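Local coordinates for benzoylformate Decarboxylase (Polynucleobacter necessarius, PDB 4K9Q) that decarboxylates benzoylformate to benzaldehyde and carbon dioxide, using thiamine diphosphate and a magnesium ion as cofactors, at the interface of chains A and B and the interface of chains A and C. Residues are numbered along the deposited sequence; one frame, centred on the assembly and turned at random. Chains: chain A/B/C, Benzoylformate Decarboxylase.

Contact 1: the interface of chains A and B. Residues chain A 104-105, 107; chain B 127, 141.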
# COMPACT_ATOMS: atom_id res chain seq x y z
N LEU A 104 -17.17 -13.08 -3.65
CA LEU A 104 -16.07 -12.18 -3.30
C LEU A 104 -16.39 -10.69 -3.43
O LEU A 104 -15.98 -9.89 -2.59
CB LEU A 104 -14.84 -12.48 -4.15
CG LEU A 104 -13.68 -13.23 -3.51
CD1 LEU A 104 -12.51 -13.24 -4.50
CD2 LEU A 104 -13.28 -12.61 -2.16
N LEU A 105 -17.06 -10.31 -4.51
CA LEU A 105 -17.35 -8.91 -4.78
C LEU A 105 -18.07 -8.22 -3.63
O LEU A 105 -17.84 -7.05 -3.34
CB LEU A 105 -18.17 -8.78 -6.07
CG LEU A 105 -18.74 -7.40 -6.41
CD1 LEU A 105 -17.62 -6.40 -6.72
CD2 LEU A 105 -19.71 -7.53 -7.58
N GLU A 107 -18.07 -9.31 -0.41
CA GLU A 107 -17.30 -9.44 0.84
C GLU A 107 -18.08 -10.04 2.02
O GLU A 107 -18.29 -9.38 3.04
CB GLU A 107 -16.66 -8.10 1.22
CG GLU A 107 -15.71 -7.57 0.13
CD GLU A 107 -15.07 -6.22 0.45
OE1 GLU A 107 -15.34 -5.66 1.54
OE2 GLU A 107 -14.29 -5.73 -0.40
N TYR B 127 -10.12 -1.37 -7.40
CA TYR B 127 -10.51 -2.77 -7.52
C TYR B 127 -10.30 -3.33 -8.91
O TYR B 127 -10.44 -2.61 -9.91
CB TYR B 127 -12.00 -2.89 -7.18
CG TYR B 127 -12.51 -4.27 -6.85
CD1 TYR B 127 -12.08 -4.94 -5.70
CD2 TYR B 127 -13.48 -4.88 -7.63
CE1 TYR B 127 -12.58 -6.19 -5.37
CE2 TYR B 127 -14.00 -6.14 -7.30
CZ TYR B 127 -13.53 -6.79 -6.17
OH TYR B 127 -14.03 -8.03 -5.83
N ARG B 141 -20.95 -1.17 -7.35
CA ARG B 141 -20.20 -0.87 -6.13
C ARG B 141 -19.37 0.41 -6.29
O ARG B 141 -19.26 1.21 -5.36
CB ARG B 141 -19.32 -2.06 -5.72
CG ARG B 141 -18.51 -1.78 -4.45
CD ARG B 141 -18.00 -3.07 -3.80
NE ARG B 141 -17.05 -2.74 -2.74
CZ ARG B 141 -16.21 -3.60 -2.17
NH1 ARG B 141 -16.21 -4.88 -2.52
NH2 ARG B 141 -15.37 -3.16 -1.23
O HOH W 1 -13.78 -8.44 -3.26
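The guanidinium group of B:Arg141 meets the carboxylate of A:Glu107 at its edge. Carboxylate atom OE2 lies in the guanidinium plane and forms a salt bridge with NH2 at 2.9 Å. The two flat groups stand 82° apart. The guanidinium therefore reaches OE2 from above the carboxylate plane, and the paired two-oxygen fork seen in coplanar pairs does not form. A weak second bond joins NH1 to the same OE2. NH1 has another acceptor, the backbone carbonyl of A:Leu105, with NH1 to O at 2.8 Å. The carbonyl O lies 20° out of the guanidinium plane. One arginine tip of chain B thus holds both the 3-10 helix 104-106 of chain A and the glutamate that follows it.

The B:Arg141 side chain starts on helix 135-147. Its CG is anti to the backbone N (chi1 180°), and the chain stays extended to NE, which carries the charged end across to chain A. The phenol ring of B:Tyr127 comes from strand 126-127. Ring atom CE2 touches A:Leu105 CD1 at 3.7 Å, the methyl lying above the ring plane near its margin. The two side chains cross at about a right angle. Chains A and B are copies of one protein, so the contact has a twin with the chains exchanged. The phenol oxygen reaches chain A through water 1: this water lies 2.6 Å from B:Tyr127 OH and 2.7 Å from the backbone O of A:Leu104.

Contact 2: the interface of chains A and C. Residues chain A 29-30, 33-34; chain C 470-472, 474.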
# COMPACT_ATOMS: atom_id res chain seq x y z
N GLU A 29 -10.50 -26.05 2.79
CA GLU A 29 -10.88 -27.46 2.69
C GLU A 29 -10.85 -28.00 1.25
O GLU A 29 -10.50 -29.16 1.04
CB GLU A 29 -12.23 -27.70 3.35
CG GLU A 29 -12.15 -27.58 4.86
CD GLU A 29 -13.43 -27.96 5.57
OE1 GLU A 29 -14.53 -27.80 4.99
OE2 GLU A 29 -13.33 -28.44 6.71
N THR A 30 -11.19 -27.16 0.28
CA THR A 30 -11.14 -27.59 -1.12
C THR A 30 -9.70 -27.81 -1.60
O THR A 30 -9.45 -28.62 -2.49
CB THR A 30 -11.87 -26.60 -2.03
OG1 THR A 30 -11.44 -25.27 -1.73
CG2 THR A 30 -13.37 -26.69 -1.79
N LYS A 33 -8.76 -31.24 0.40
CA LYS A 33 -9.55 -32.43 0.08
C LYS A 33 -8.68 -33.54 -0.50
O LYS A 33 -7.85 -33.30 -1.38
CB LYS A 33 -10.65 -32.04 -0.92
CG LYS A 33 -11.39 -33.21 -1.54
CD LYS A 33 -12.49 -32.69 -2.46
CE LYS A 33 -13.18 -33.81 -3.20
NZ LYS A 33 -12.26 -34.47 -4.17
N ASP A 34 -8.86 -34.76 0.00
CA ASP A 34 -8.09 -35.92 -0.44
C ASP A 34 -6.59 -35.64 -0.43
O ASP A 34 -5.87 -35.99 -1.36
CB ASP A 34 -8.53 -36.35 -1.84
CG ASP A 34 -9.95 -36.90 -1.86
OD1 ASP A 34 -10.35 -37.57 -0.89
OD2 ASP A 34 -10.67 -36.64 -2.86
N GLN C 470 -18.63 -31.44 0.73
CA GLN C 470 -18.07 -32.66 0.14
C GLN C 470 -16.55 -32.65 -0.07
O GLN C 470 -16.06 -32.91 -1.17
CB GLN C 470 -18.79 -32.99 -1.17
CG GLN C 470 -20.30 -33.05 -1.03
CD GLN C 470 -20.98 -33.72 -2.21
OE1 GLN C 470 -21.06 -33.15 -3.30
NE2 GLN C 470 -21.46 -34.94 -2.00
N THR C 471 -15.81 -32.35 1.00
CA THR C 471 -14.36 -32.40 0.96
C THR C 471 -13.85 -33.43 1.97
O THR C 471 -13.46 -33.08 3.09
CB THR C 471 -13.74 -31.02 1.27
OG1 THR C 471 -14.24 -30.56 2.53
CG2 THR C 471 -14.09 -30.02 0.18
N PRO C 472 -13.87 -34.71 1.59
CA PRO C 472 -13.41 -35.77 2.49
C PRO C 472 -11.90 -35.75 2.62
O PRO C 472 -11.20 -35.17 1.78
CB PRO C 472 -13.85 -37.05 1.76
CG PRO C 472 -13.86 -36.67 0.32
CD PRO C 472 -14.32 -35.24 0.29
N VAL C 474 -9.79 -34.33 4.62
CA VAL C 474 -9.05 -33.14 5.02
C VAL C 474 -8.25 -33.45 6.30
O VAL C 474 -8.81 -33.97 7.26
CB VAL C 474 -10.00 -31.95 5.27
CG1 VAL C 474 -9.25 -30.77 5.88
CG2 VAL C 474 -10.71 -31.55 3.98
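Helix 29-32 of chain A and the loop residues A:Lys33 and A:Asp34 after it meet a loop of chain C, residues 470-474, which follows helix 460-468. A direct hydrogen bond runs from backbone to backbone. A:Asp34 N gives it to C:Pro472 O at 3.0 Å, nearly straight at 168° and in the carbonyl plane.

C:Thr471 fits between the helix and the lysine chain. Its methyl CG2 touches A:Thr30 CG2 at 3.9 Å. Its OG1 lies beside A:Glu29 CB. The A:Lys33 chain leaves with CG anti to the backbone N (chi1 169°) and runs alongside C:Pro472, pointing the same way. Its CE packs on the ring atom CD at 3.9 Å. The chain then bends at its last torsion, and NZ makes a salt bridge within chain A to A:Asp34 OD2 at 3.0 Å. An alanine here would keep CB but would probably strip C:Pro472 of the cover given by CG and CE, thin the packing on C:Thr471 and leave A:Asp34 OD2 without its lysine mate. C:Val474 adds its CG2 against the backbone O of A:Glu29.

The patch joins chain A to chain C within the deposited tetramer and probably helps to hold the chain C loop in place.

Contact 3: the interface of chains A and B. Residues chain A 130-131, 134; chain B 101-102, 104.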
# COMPACT_ATOMS: atom_id res chain seq x y z
N ALA A 130 -5.83 -14.10 -11.11
CA ALA A 130 -6.93 -13.46 -11.81
C ALA A 130 -7.97 -14.45 -12.34
O ALA A 130 -9.05 -14.05 -12.74
CB ALA A 130 -6.39 -12.59 -12.96
N ARG A 131 -7.63 -15.74 -12.34
CA ARG A 131 -8.59 -16.78 -12.71
C ARG A 131 -8.06 -18.14 -12.22
O ARG A 131 -6.87 -18.28 -11.92
CB ARG A 131 -8.81 -16.80 -14.22
CG ARG A 131 -7.54 -16.96 -14.98
CD ARG A 131 -7.67 -16.71 -16.48
NE ARG A 131 -6.42 -17.16 -17.07
CZ ARG A 131 -6.31 -17.76 -18.24
NH1 ARG A 131 -7.38 -17.96 -19.00
NH2 ARG A 131 -5.11 -18.15 -18.64
N ASP A 134 -4.92 -19.67 -13.74
CA ASP A 134 -3.62 -19.12 -13.40
C ASP A 134 -3.02 -19.65 -12.11
O ASP A 134 -1.89 -19.30 -11.76
CB ASP A 134 -3.70 -17.60 -13.30
CG ASP A 134 -4.10 -16.95 -14.61
OD1 ASP A 134 -3.68 -17.44 -15.69
OD2 ASP A 134 -4.83 -15.94 -14.57
N ARG B 101 -6.76 -11.47 -19.12
CA ARG B 101 -6.53 -12.49 -18.09
C ARG B 101 -5.72 -13.67 -18.64
O ARG B 101 -5.03 -14.36 -17.89
CB ARG B 101 -7.85 -12.99 -17.49
CG ARG B 101 -8.64 -11.93 -16.72
CD ARG B 101 -9.83 -12.52 -15.92
NE ARG B 101 -10.75 -11.45 -15.56
CZ ARG B 101 -10.87 -10.92 -14.35
NH1 ARG B 101 -11.73 -9.93 -14.17
NH2 ARG B 101 -10.15 -11.38 -13.33
N GLU B 102 -5.78 -13.89 -19.95
CA GLU B 102 -5.01 -14.97 -20.57
C GLU B 102 -3.51 -14.81 -20.36
O GLU B 102 -2.78 -15.79 -20.36
CB GLU B 102 -5.30 -15.06 -22.07
CG GLU B 102 -6.74 -15.37 -22.43
CD GLU B 102 -7.05 -16.86 -22.39
OE1 GLU B 102 -6.20 -17.64 -21.92
OE2 GLU B 102 -8.15 -17.24 -22.84
N LEU B 104 -2.18 -12.07 -18.06
CA LEU B 104 -1.94 -11.19 -16.92
C LEU B 104 -0.87 -11.70 -15.94
O LEU B 104 -0.03 -10.93 -15.46
CB LEU B 104 -3.26 -10.96 -16.18
CG LEU B 104 -3.59 -9.63 -15.53
CD1 LEU B 104 -3.14 -8.44 -16.38
CD2 LEU B 104 -5.10 -9.58 -15.29
O HOH W 2 -2.70 -15.06 -16.85
O HOH W 3 -6.99 -20.50 -20.85
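This is a largely polar patch of the two-fold symmetric interface between two copies of the enzyme, and it helps to join chains A and B in the deposited tetramer. B:Arg101 sends an extended side chain to the backbone of A:Ala130. Its NH2 bonds the carbonyl O at 2.9 Å, in the carbonyl plane and on a lone pair.

A:Arg131 slides past B:Arg101 in the opposite direction. One face of its guanidinium lies over the backbone at B:Arg101 C and B:Glu102 CA, both offset toward the rim of the group. On its own side, NE bonds A:Asp134 OD1 at 3.1 Å, which probably steadies the rotation of the group, helped by weak bonds to the same carboxylate. Across the interface NH1 makes a salt bridge with B:Glu102 OE1 at 3.2 Å, a weak hydrogen bond. Water 3 also bridges NH1 and OE1. Water 2 links A:Asp134 OD1 to B:Arg101 O, 2.6 Å from the latter. A:Ala130 CB touches B:Leu104 CD2 at 4.0 Å.

On chain A the residues lie between strand 126-127 and helix 135-147, with A:Asp134 in 3-10 helix 132-134. On chain B they lead from the loop after strand 93-98 into 3-10 helix 104-106.

Contacts 1 and 3 both join chains A and B, and their C-alpha centres are about 18 Å apart. They use the same stretches of sequence with the chains exchanged: residues 101-107 of one copy face residues 127-141 of the other. Residue 104 appears in both, from chain A in contact 1 and from chain B in contact 3. The two-fold symmetry repeats each of them. Contact 2 uses a different part of chain A to meet chain C; its C-alpha centre is about 26 Å from that of contact 1 and about 25 Å from that of contact 3. Chain A thus binds two neighbours through separate surfaces, which fits its place in the deposited tetramer.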